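Local coordinates for antiterminator Q protein (Enterobacteria phage SfI, PDB 6JNY) that acts in Q-dependent transcription antitermination, probably by loading onto RNA polymerase so that it reads through terminators in the phage genome, at residues Lys10-Trp15 against Met140-Leu145; Gly24-Ser29 against Cys58-Gly63; Ala41-Ser46 against Leu84-Ala89. All coordinates share one frame; numbering follows the deposited sequence.

How the contacts relate
The three contacts tie together a mainly helical chain in which helix 10-28 serves twice: its start rests on helix 123-155 in contact 1, and its last turn meets the beginning of helix 60-74 in contact 2. Their centres are about 18 Å apart and the two contacts do not touch, the nearest atoms being about 6 Å apart. Contact 3, between helices 38-45 and 78-90, is about 13 Å from contact 2, centre to centre, and joins it directly: Tyr28 CD1 lies 3.6 Å from Met44 CE. Contacts 1 and 3 flank the chain's centre on opposite sides, with centres about 20 Å apart, yet Ile141 CD1 touches Leu84 CD2 at 3.8 Å. Contacts 2 and 3 interlock along the chain, and contact 1 encloses both.

Contact 1 (Lys10-Trp15 against Met140-Leu145); sequences KEQHEW and MIYPVL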
loop_
_atom_site.group_PDB
_atom_site.type_symbol
_atom_site.label_atom_id
_atom_site.label_comp_id
_atom_site.label_asym_id
_atom_site.label_seq_id
_atom_site.Cartn_x
_atom_site.Cartn_y
_atom_site.Cartn_z
ATOM N N LYS A 10 -15.761 8.392 -3.097
ATOM C CA LYS A 10 -15.466 7.745 -4.371
ATOM C C LYS A 10 -14.512 8.600 -5.196
ATOM O O LYS A 10 -13.560 8.085 -5.794
ATOM C CB LYS A 10 -16.781 7.465 -5.110
ATOM C CG LYS A 10 -16.670 6.821 -6.484
ATOM C CD LYS A 10 -18.068 6.519 -7.031
ATOM C CE LYS A 10 -18.064 6.337 -8.543
ATOM N NZ LYS A 10 -19.435 6.057 -9.060
ATOM N N GLU A 11 -14.711 9.918 -5.195
ATOM C CA GLU A 11 -13.850 10.803 -5.971
ATOM C C GLU A 11 -12.449 10.884 -5.374
ATOM O O GLU A 11 -11.454 10.901 -6.115
ATOM C CB GLU A 11 -14.486 12.191 -6.070
ATOM C CG GLU A 11 -13.768 13.131 -7.022
ATOM C CD GLU A 11 -14.527 14.425 -7.241
ATOM O OE1 GLU A 11 -15.742 14.458 -6.948
ATOM O OE2 GLU A 11 -13.910 15.408 -7.705
ATOM N N GLN A 12 -12.350 10.961 -4.044
ATOM C CA GLN A 12 -11.042 10.947 -3.398
ATOM C C GLN A 12 -10.296 9.660 -3.721
ATOM O O GLN A 12 -9.088 9.683 -3.980
ATOM C CB GLN A 12 -11.206 11.089 -1.884
ATOM C CG GLN A 12 -11.576 12.484 -1.429
ATOM C CD GLN A 12 -12.042 12.505 0.009
ATOM O OE1 GLN A 12 -12.254 11.462 0.628
ATOM N NE2 GLN A 12 -12.207 13.709 0.551
ATOM N N HIS A 13 -10.999 8.529 -3.710
ATOM C CA HIS A 13 -10.366 7.261 -4.056
ATOM C C HIS A 13 -9.878 7.262 -5.496
ATOM O O HIS A 13 -8.754 6.836 -5.772
ATOM C CB HIS A 13 -11.329 6.096 -3.828
ATOM C CG HIS A 13 -10.747 4.775 -4.217
ATOM N ND1 HIS A 13 -10.875 4.248 -5.484
ATOM C CD2 HIS A 13 -9.995 3.896 -3.518
ATOM C CE1 HIS A 13 -10.246 3.087 -5.541
ATOM N NE2 HIS A 13 -9.707 2.849 -4.358
ATOM N N GLU A 14 -10.705 7.729 -6.436
ATOM C CA GLU A 14 -10.268 7.738 -7.832
ATOM C C GLU A 14 -9.011 8.584 -8.006
ATOM O O GLU A 14 -8.073 8.191 -8.712
ATOM C CB GLU A 14 -11.383 8.258 -8.737
ATOM C CG GLU A 14 -12.597 7.359 -8.827
ATOM C CD GLU A 14 -13.768 8.043 -9.512
ATOM O OE1 GLU A 14 -13.566 9.129 -10.100
ATOM O OE2 GLU A 14 -14.893 7.498 -9.460
ATOM N N TRP A 15 -8.971 9.744 -7.354
ATOM C CA TRP A 15 -7.829 10.641 -7.432
ATOM C C TRP A 15 -6.586 9.989 -6.851
ATOM O O TRP A 15 -5.530 9.947 -7.496
ATOM C CB TRP A 15 -8.174 11.917 -6.661
ATOM C CG TRP A 15 -7.101 12.941 -6.616
ATOM C CD1 TRP A 15 -6.840 13.895 -7.554
ATOM C CD2 TRP A 15 -6.128 13.127 -5.573
ATOM N NE1 TRP A 15 -5.764 14.660 -7.165
ATOM C CE2 TRP A 15 -5.306 14.207 -5.955
ATOM C CE3 TRP A 15 -5.865 12.473 -4.368
ATOM C CZ2 TRP A 15 -4.253 14.664 -5.158
ATOM C CZ3 TRP A 15 -4.823 12.929 -3.572
ATOM C CH2 TRP A 15 -4.030 14.019 -3.968
ATOM N N MET A 140 -5.234 6.630 5.088
ATOM C CA MET A 140 -4.146 7.307 5.793
ATOM C C MET A 140 -3.347 8.191 4.846
ATOM O O MET A 140 -2.890 9.281 5.228
ATOM C CB MET A 140 -3.208 6.285 6.425
ATOM C CG MET A 140 -3.795 5.448 7.546
ATOM S SD MET A 140 -2.843 3.919 7.733
ATOM C CE MET A 140 -1.271 4.574 8.284
ATOM N N ILE A 141 -3.132 7.721 3.618
ATOM C CA ILE A 141 -2.284 8.447 2.686
ATOM C C ILE A 141 -2.971 9.707 2.161
ATOM O O ILE A 141 -2.324 10.746 1.990
ATOM C CB ILE A 141 -1.822 7.511 1.555
ATOM C CG1 ILE A 141 -0.837 6.483 2.094
ATOM C CG2 ILE A 141 -1.162 8.308 0.451
ATOM C CD1 ILE A 141 -0.665 5.292 1.150
ATOM N N TYR A 142 -4.276 9.651 1.899
ATOM C CA TYR A 142 -4.980 10.710 1.179
ATOM C C TYR A 142 -4.749 12.124 1.732
ATOM O O TYR A 142 -4.327 13.005 0.971
ATOM C CB TYR A 142 -6.492 10.425 1.068
ATOM C CG TYR A 142 -7.238 11.619 0.520
ATOM C CD1 TYR A 142 -7.259 11.873 -0.843
ATOM C CD2 TYR A 142 -7.845 12.543 1.367
ATOM C CE1 TYR A 142 -7.892 12.980 -1.367
ATOM C CE2 TYR A 142 -8.476 13.661 0.853
ATOM C CZ TYR A 142 -8.502 13.870 -0.515
ATOM O OH TYR A 142 -9.138 14.983 -1.034
ATOM N N PRO A 143 -5.029 12.409 3.009
ATOM C CA PRO A 143 -4.860 13.802 3.463
ATOM C C PRO A 143 -3.427 14.265 3.398
ATOM O O PRO A 143 -3.175 15.456 3.168
ATOM C CB PRO A 143 -5.365 13.773 4.907
ATOM C CG PRO A 143 -5.148 12.365 5.351
ATOM C CD PRO A 143 -5.400 11.516 4.126
ATOM N N VAL A 144 -2.475 13.358 3.585
ATOM C CA VAL A 144 -1.070 13.734 3.552
ATOM C C VAL A 144 -0.629 14.044 2.134
ATOM O O VAL A 144 0.160 14.968 1.907
ATOM C CB VAL A 144 -0.201 12.647 4.203
ATOM C CG1 VAL A 144 1.245 13.101 4.295
ATOM C CG2 VAL A 144 -0.744 12.311 5.584
ATOM N N LEU A 145 -1.089 13.261 1.155
ATOM C CA LEU A 145 -0.708 13.543 -0.223
ATOM C C LEU A 145 -1.410 14.786 -0.737
ATOM O O LEU A 145 -0.804 15.593 -1.451
ATOM C CB LEU A 145 -1.025 12.348 -1.125
ATOM C CG LEU A 145 -0.486 12.545 -2.556
ATOM C CD1 LEU A 145 1.025 12.715 -2.549
ATOM C CD2 LEU A 145 -0.893 11.422 -3.517
#
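Gln12 and Trp15, one turn apart at the start of helix 10-28, grip Tyr142 of the long helix 123-155 in a helix-helix crossing of 77°, the axes of the two short segments coming within 10.7 Å. Gln12 comes first. Its CG lies beside the backbone N and the chain runs on extended, which lays the aliphatic part across one face of the Tyr142 ring. CB makes a CH-pi contact off the ring centre, 4.2 Å from the centroid, while CG comes to 3.5 Å from Tyr142 CZ. The amide follows over the same face, its plane turned 34° from that of the ring; its OE1 accepts from the backbone N of Thr9, which ties the polar end back to the residue just before the helix.

One turn on, Trp15 places its indole against the edge of the Tyr142 ring. The two aromatic planes are 80° apart, and Trp15 CE3 meets Tyr142 CE1 at 3.7 Å. Tyr142 is thus held over a face by Gln12 and at an edge by Trp15. Leu16 also packs against Tyr142 and Leu145, and Trp19 stands edge-to-face to Trp15, extending the apolar seam along helix 10-28. At the far end of the indole, Trp15 CH2 reaches the branch of Leu145, 4.1 Å from CG and equally far from CD2.

Contact 2 (Gly24-Ser29 against Cys58-Gly63); sequences GAWVYS and CNDDDG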
loop_
_atom_site.group_PDB
_atom_site.type_symbol
_atom_site.label_atom_id
_atom_site.label_comp_id
_atom_site.label_asym_id
_atom_site.label_seq_id
_atom_site.Cartn_x
_atom_site.Cartn_y
_atom_site.Cartn_z
ATOM N N GLY A 24 3.433 3.942 -8.480
ATOM C CA GLY A 24 3.855 2.565 -8.396
ATOM C C GLY A 24 4.662 2.154 -9.610
ATOM O O GLY A 24 5.670 1.456 -9.489
ATOM N N ALA A 25 4.256 2.620 -10.790
ATOM C CA ALA A 25 5.012 2.302 -12.002
ATOM C C ALA A 25 6.373 2.988 -11.984
ATOM O O ALA A 25 7.383 2.411 -12.423
ATOM C CB ALA A 25 4.205 2.730 -13.225
ATOM N N TRP A 26 6.423 4.210 -11.461
ATOM C CA TRP A 26 7.688 4.931 -11.333
ATOM C C TRP A 26 8.630 4.209 -10.373
ATOM O O TRP A 26 9.816 4.021 -10.672
ATOM C CB TRP A 26 7.393 6.355 -10.875
ATOM C CG TRP A 26 8.564 7.250 -10.743
ATOM C CD1 TRP A 26 9.173 7.958 -11.737
ATOM C CD2 TRP A 26 9.260 7.566 -9.536
ATOM N NE1 TRP A 26 10.219 8.684 -11.222
ATOM C CE2 TRP A 26 10.294 8.462 -9.873
ATOM C CE3 TRP A 26 9.117 7.168 -8.200
ATOM C CZ2 TRP A 26 11.175 8.976 -8.920
ATOM C CZ3 TRP A 26 9.994 7.673 -7.261
ATOM C CH2 TRP A 26 11.006 8.574 -7.620
ATOM N N VAL A 27 8.116 3.779 -9.217
ATOM C CA VAL A 27 8.932 3.010 -8.277
ATOM C C VAL A 27 9.430 1.722 -8.922
ATOM O O VAL A 27 10.613 1.363 -8.813
ATOM C CB VAL A 27 8.128 2.714 -6.999
ATOM C CG1 VAL A 27 8.824 1.673 -6.148
ATOM C CG2 VAL A 27 7.902 3.992 -6.206
ATOM N N TYR A 28 8.530 0.995 -9.593
ATOM C CA TYR A 28 8.882 -0.306 -10.156
ATOM C C TYR A 28 9.968 -0.183 -11.214
ATOM O O TYR A 28 10.708 -1.144 -11.458
ATOM C CB TYR A 28 7.640 -0.972 -10.747
ATOM C CG TYR A 28 7.756 -2.463 -10.982
ATOM C CD1 TYR A 28 7.921 -3.344 -9.918
ATOM C CD2 TYR A 28 7.645 -2.991 -12.259
ATOM C CE1 TYR A 28 8.005 -4.704 -10.127
ATOM C CE2 TYR A 28 7.733 -4.357 -12.481
ATOM C CZ TYR A 28 7.905 -5.206 -11.408
ATOM O OH TYR A 28 7.992 -6.562 -11.619
ATOM N N SER A 29 10.067 0.977 -11.852
ATOM C CA SER A 29 11.111 1.225 -12.839
ATOM C C SER A 29 12.465 1.493 -12.207
ATOM O O SER A 29 13.454 1.638 -12.942
ATOM C CB SER A 29 10.717 2.409 -13.712
ATOM O OG SER A 29 11.061 3.629 -13.092
ATOM N N CYS A 58 4.538 8.782 -13.331
ATOM C CA CYS A 58 4.658 10.201 -13.062
ATOM C C CYS A 58 6.082 10.657 -13.357
ATOM O O CYS A 58 6.966 9.846 -13.648
ATOM C CB CYS A 58 4.311 10.484 -11.601
ATOM S SG CYS A 58 5.225 9.439 -10.442
ATOM N N ASN A 59 6.296 11.969 -13.284
ATOM C CA ASN A 59 7.635 12.522 -13.427
ATOM C C ASN A 59 8.422 12.318 -12.132
ATOM O O ASN A 59 7.895 11.835 -11.123
ATOM C CB ASN A 59 7.581 13.970 -13.915
ATOM C CG ASN A 59 6.940 14.913 -12.911
ATOM O OD1 ASN A 59 6.925 14.650 -11.712
ATOM N ND2 ASN A 59 6.414 16.026 -13.402
ATOM N N ASP A 60 9.703 12.699 -12.155
ATOM C CA ASP A 60 10.585 12.405 -11.029
ATOM C C ASP A 60 10.238 13.244 -9.807
ATOM O O ASP A 60 10.315 12.755 -8.675
ATOM C CB ASP A 60 12.042 12.635 -11.425
ATOM C CG ASP A 60 12.576 11.549 -12.337
ATOM O OD1 ASP A 60 11.842 10.588 -12.648
ATOM O OD2 ASP A 60 13.751 11.659 -12.755
ATOM N N ASP A 61 9.882 14.512 -10.006
ATOM C CA ASP A 61 9.516 15.352 -8.868
ATOM C C ASP A 61 8.296 14.783 -8.159
ATOM O O ASP A 61 8.269 14.677 -6.927
ATOM C CB ASP A 61 9.251 16.790 -9.318
ATOM C CG ASP A 61 10.526 17.542 -9.666
ATOM O OD1 ASP A 61 11.630 17.006 -9.432
ATOM O OD2 ASP A 61 10.416 18.675 -10.177
ATOM N N ASP A 62 7.273 14.412 -8.931
ATOM C CA ASP A 62 6.083 13.814 -8.336
ATOM C C ASP A 62 6.398 12.456 -7.724
ATOM O O ASP A 62 5.891 12.130 -6.645
ATOM C CB ASP A 62 4.976 13.697 -9.384
ATOM C CG ASP A 62 4.431 15.054 -9.824
ATOM O OD1 ASP A 62 4.749 16.090 -9.196
ATOM O OD2 ASP A 62 3.670 15.083 -10.811
ATOM N N GLY A 63 7.224 11.650 -8.389
ATOM C CA GLY A 63 7.610 10.373 -7.817
ATOM C C GLY A 63 8.271 10.521 -6.461
ATOM O O GLY A 63 7.969 9.774 -5.526
#
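The indole of Trp26 has one face laid against the first turn of helix 60-74. Gly63 CA sits over its six-membered ring in a CH-pi contact, 3.5 Å from the centroid and almost on the ring normal, and Asn59 O lies above the same face toward the rim. With no side chain on Gly63, the ring comes down onto the backbone itself, Trp26 CZ3 meeting Gly63 O at 3.4 Å. At the edge, Trp26 NE1 donates to Asp60 OD1 over 2.9 Å in a nearly straight bond of 172°. The acceptor is almost in the indole plane, but the N-H arrives on the anti side of OD1 and 33° out of the carboxylate plane. This bond satisfies the indole nitrogen and fixes the ring's rotation.

Cys58 SG, turned between its own backbone N and carbonyl carbon (chi1 52°), approaches the five-membered ring obliquely, 4.5 Å from its centroid, and touches Trp26 CB. Leu22 packs on this cysteine from the preceding turn of helix 10-28. At the start of the helix, Asn59 OD1 accepts from Asp62 N at 2.8 Å, the N-cap bond. The arrangement is therefore a tryptophan docked on an Asn N-capped helix start, joining the end of helix 10-28 to the beginning of helix 60-74.

Contact 3 (Ala41-Ser46 against Leu84-Ala89); sequences AKFMES and LLSYYA
Phe43 reaches out from helix 38-45 and lays its ring flat on Leu85 of helix 78-90. Its CG points away from the backbone N (chi1 179°), and chi2 of 89° stands the ring square to the CA-CB-CG plane, presenting a face to the opposite helix. Leu85 CB sits over the centre of that face in a CH-pi contact, 3.6 Å from the centroid and nearly on the ring normal. In Leu85 the first torsion sets CG beside the backbone N, and the extended second one carries CD1 back along the phenylalanine to 3.8 Å from Phe43 CB. The two side chains thus run past one another in opposite directions.

The ring tip continues onto backbone, Phe43 CZ lying 3.7 Å from Ser86 N. The methyl of Ala89, one turn after Leu85, adds a side-chain contact, its CB 4.2 Å from Phe43 CE2. Ser86 OG brushes the ring as well, but its hydrogen bond goes to Gly82 O in its own helix. The axes of the two short helical segments approach to 11.2 Å and cross at -63°, a separation spanned mainly by Phe43. Around this pair, Trp23 of helix 10-28 packs on Leu85, Ile97 of helix 94-103 on Ser86, and helix 123-155 meets helix 78-90 through Leu84, Tyr87 and Tyr88.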
loop_
_atom_site.group_PDB
_atom_site.type_symbol
_atom_site.label_atom_id
_atom_site.label_comp_id
_atom_site.label_asym_id
_atom_site.label_seq_id
_atom_site.Cartn_x
_atom_site.Cartn_y
_atom_site.Cartn_z
ATOM N N ALA A 41 13.242 0.208 -1.014
ATOM C CA ALA A 41 14.487 -0.337 -1.555
ATOM C C ALA A 41 14.571 -1.845 -1.349
ATOM O O ALA A 41 14.921 -2.590 -2.273
ATOM C CB ALA A 41 15.681 0.368 -0.915
ATOM N N LYS A 42 14.249 -2.319 -0.141
ATOM C CA LYS A 42 14.241 -3.758 0.111
ATOM C C LYS A 42 13.212 -4.465 -0.759
ATOM O O LYS A 42 13.467 -5.565 -1.265
ATOM C CB LYS A 42 13.957 -4.041 1.586
ATOM C CG LYS A 42 14.017 -5.517 1.951
ATOM C CD LYS A 42 14.054 -5.721 3.459
ATOM C CE LYS A 42 14.411 -7.158 3.809
ATOM N NZ LYS A 42 15.788 -7.506 3.348
ATOM N N PHE A 43 12.034 -3.857 -0.931
ATOM C CA PHE A 43 11.017 -4.463 -1.780
ATOM C C PHE A 43 11.525 -4.615 -3.206
ATOM O O PHE A 43 11.337 -5.664 -3.837
ATOM C CB PHE A 43 9.740 -3.612 -1.741
ATOM C CG PHE A 43 8.638 -4.140 -2.614
ATOM C CD1 PHE A 43 7.722 -5.049 -2.119
ATOM C CD2 PHE A 43 8.520 -3.722 -3.928
ATOM C CE1 PHE A 43 6.710 -5.538 -2.927
ATOM C CE2 PHE A 43 7.514 -4.218 -4.742
ATOM C CZ PHE A 43 6.609 -5.117 -4.234
ATOM N N MET A 44 12.186 -3.584 -3.722
ATOM C CA MET A 44 12.641 -3.591 -5.106
ATOM C C MET A 44 13.843 -4.493 -5.325
ATOM O O MET A 44 14.127 -4.850 -6.473
ATOM C CB MET A 44 12.968 -2.170 -5.550
ATOM C CG MET A 44 11.767 -1.257 -5.569
ATOM S SD MET A 44 10.862 -1.340 -7.108
ATOM C CE MET A 44 9.849 -2.737 -6.896
ATOM N N GLU A 45 14.559 -4.859 -4.262
ATOM C CA GLU A 45 15.659 -5.803 -4.414
ATOM C C GLU A 45 15.164 -7.210 -4.708
ATOM O O GLU A 45 15.890 -7.993 -5.337
ATOM C CB GLU A 45 16.550 -5.778 -3.169
ATOM C CG GLU A 45 17.404 -4.519 -3.058
ATOM C CD GLU A 45 17.956 -4.295 -1.659
ATOM O OE1 GLU A 45 17.600 -5.069 -0.742
ATOM O OE2 GLU A 45 18.740 -3.340 -1.478
ATOM N N SER A 46 13.951 -7.545 -4.282
ATOM C CA SER A 46 13.358 -8.836 -4.601
ATOM C C SER A 46 12.516 -8.723 -5.868
ATOM O O SER A 46 11.882 -9.692 -6.293
ATOM C CB SER A 46 12.503 -9.329 -3.436
ATOM O OG SER A 46 13.076 -8.953 -2.194
ATOM N N LEU A 84 0.748 -2.619 -0.025
ATOM C CA LEU A 84 0.614 -1.472 -0.906
ATOM C C LEU A 84 1.588 -1.548 -2.074
ATOM O O LEU A 84 1.214 -1.260 -3.218
ATOM C CB LEU A 84 0.852 -0.185 -0.106
ATOM C CG LEU A 84 0.584 1.141 -0.818
ATOM C CD1 LEU A 84 -0.905 1.388 -0.927
ATOM C CD2 LEU A 84 1.257 2.310 -0.069
ATOM N N LEU A 85 2.847 -1.924 -1.800
ATOM C CA LEU A 85 3.847 -2.019 -2.865
ATOM C C LEU A 85 3.549 -3.167 -3.830
ATOM O O LEU A 85 3.684 -2.999 -5.044
ATOM C CB LEU A 85 5.255 -2.137 -2.267
ATOM C CG LEU A 85 5.773 -0.849 -1.598
ATOM C CD1 LEU A 85 7.016 -1.141 -0.750
ATOM C CD2 LEU A 85 6.063 0.215 -2.625
ATOM N N SER A 86 3.099 -4.312 -3.311
ATOM C CA SER A 86 2.691 -5.412 -4.189
ATOM C C SER A 86 1.608 -4.959 -5.159
ATOM O O SER A 86 1.702 -5.188 -6.368
ATOM C CB SER A 86 2.202 -6.594 -3.357
ATOM O OG SER A 86 3.272 -7.186 -2.637
ATOM N N TYR A 87 0.593 -4.255 -4.653
ATOM C CA TYR A 87 -0.528 -3.864 -5.502
ATOM C C TYR A 87 -0.131 -2.770 -6.487
ATOM O O TYR A 87 -0.429 -2.860 -7.682
ATOM C CB TYR A 87 -1.686 -3.399 -4.618
ATOM C CG TYR A 87 -2.968 -3.107 -5.355
ATOM C CD1 TYR A 87 -3.452 -1.806 -5.438
ATOM C CD2 TYR A 87 -3.734 -4.124 -5.907
ATOM C CE1 TYR A 87 -4.641 -1.523 -6.082
ATOM C CE2 TYR A 87 -4.916 -3.848 -6.555
ATOM C CZ TYR A 87 -5.374 -2.557 -6.638
ATOM O OH TYR A 87 -6.553 -2.275 -7.280
ATOM N N TYR A 88 0.509 -1.700 -6.000
ATOM C CA TYR A 88 0.763 -0.558 -6.872
ATOM C C TYR A 88 2.081 -0.646 -7.629
ATOM O O TYR A 88 2.121 -0.278 -8.801
ATOM C CB TYR A 88 0.666 0.767 -6.087
ATOM C CG TYR A 88 -0.755 1.146 -5.782
ATOM C CD1 TYR A 88 -1.630 1.496 -6.796
ATOM C CD2 TYR A 88 -1.229 1.094 -4.483
ATOM C CE1 TYR A 88 -2.946 1.844 -6.519
ATOM C CE2 TYR A 88 -2.541 1.427 -4.194
ATOM C CZ TYR A 88 -3.390 1.793 -5.221
ATOM O OH TYR A 88 -4.690 2.132 -4.937
ATOM N N ALA A 89 3.159 -1.081 -6.978
ATOM C CA ALA A 89 4.448 -1.137 -7.661
ATOM C C ALA A 89 4.545 -2.373 -8.549
ATOM O O ALA A 89 4.708 -2.258 -9.769
ATOM C CB ALA A 89 5.594 -1.071 -6.649
#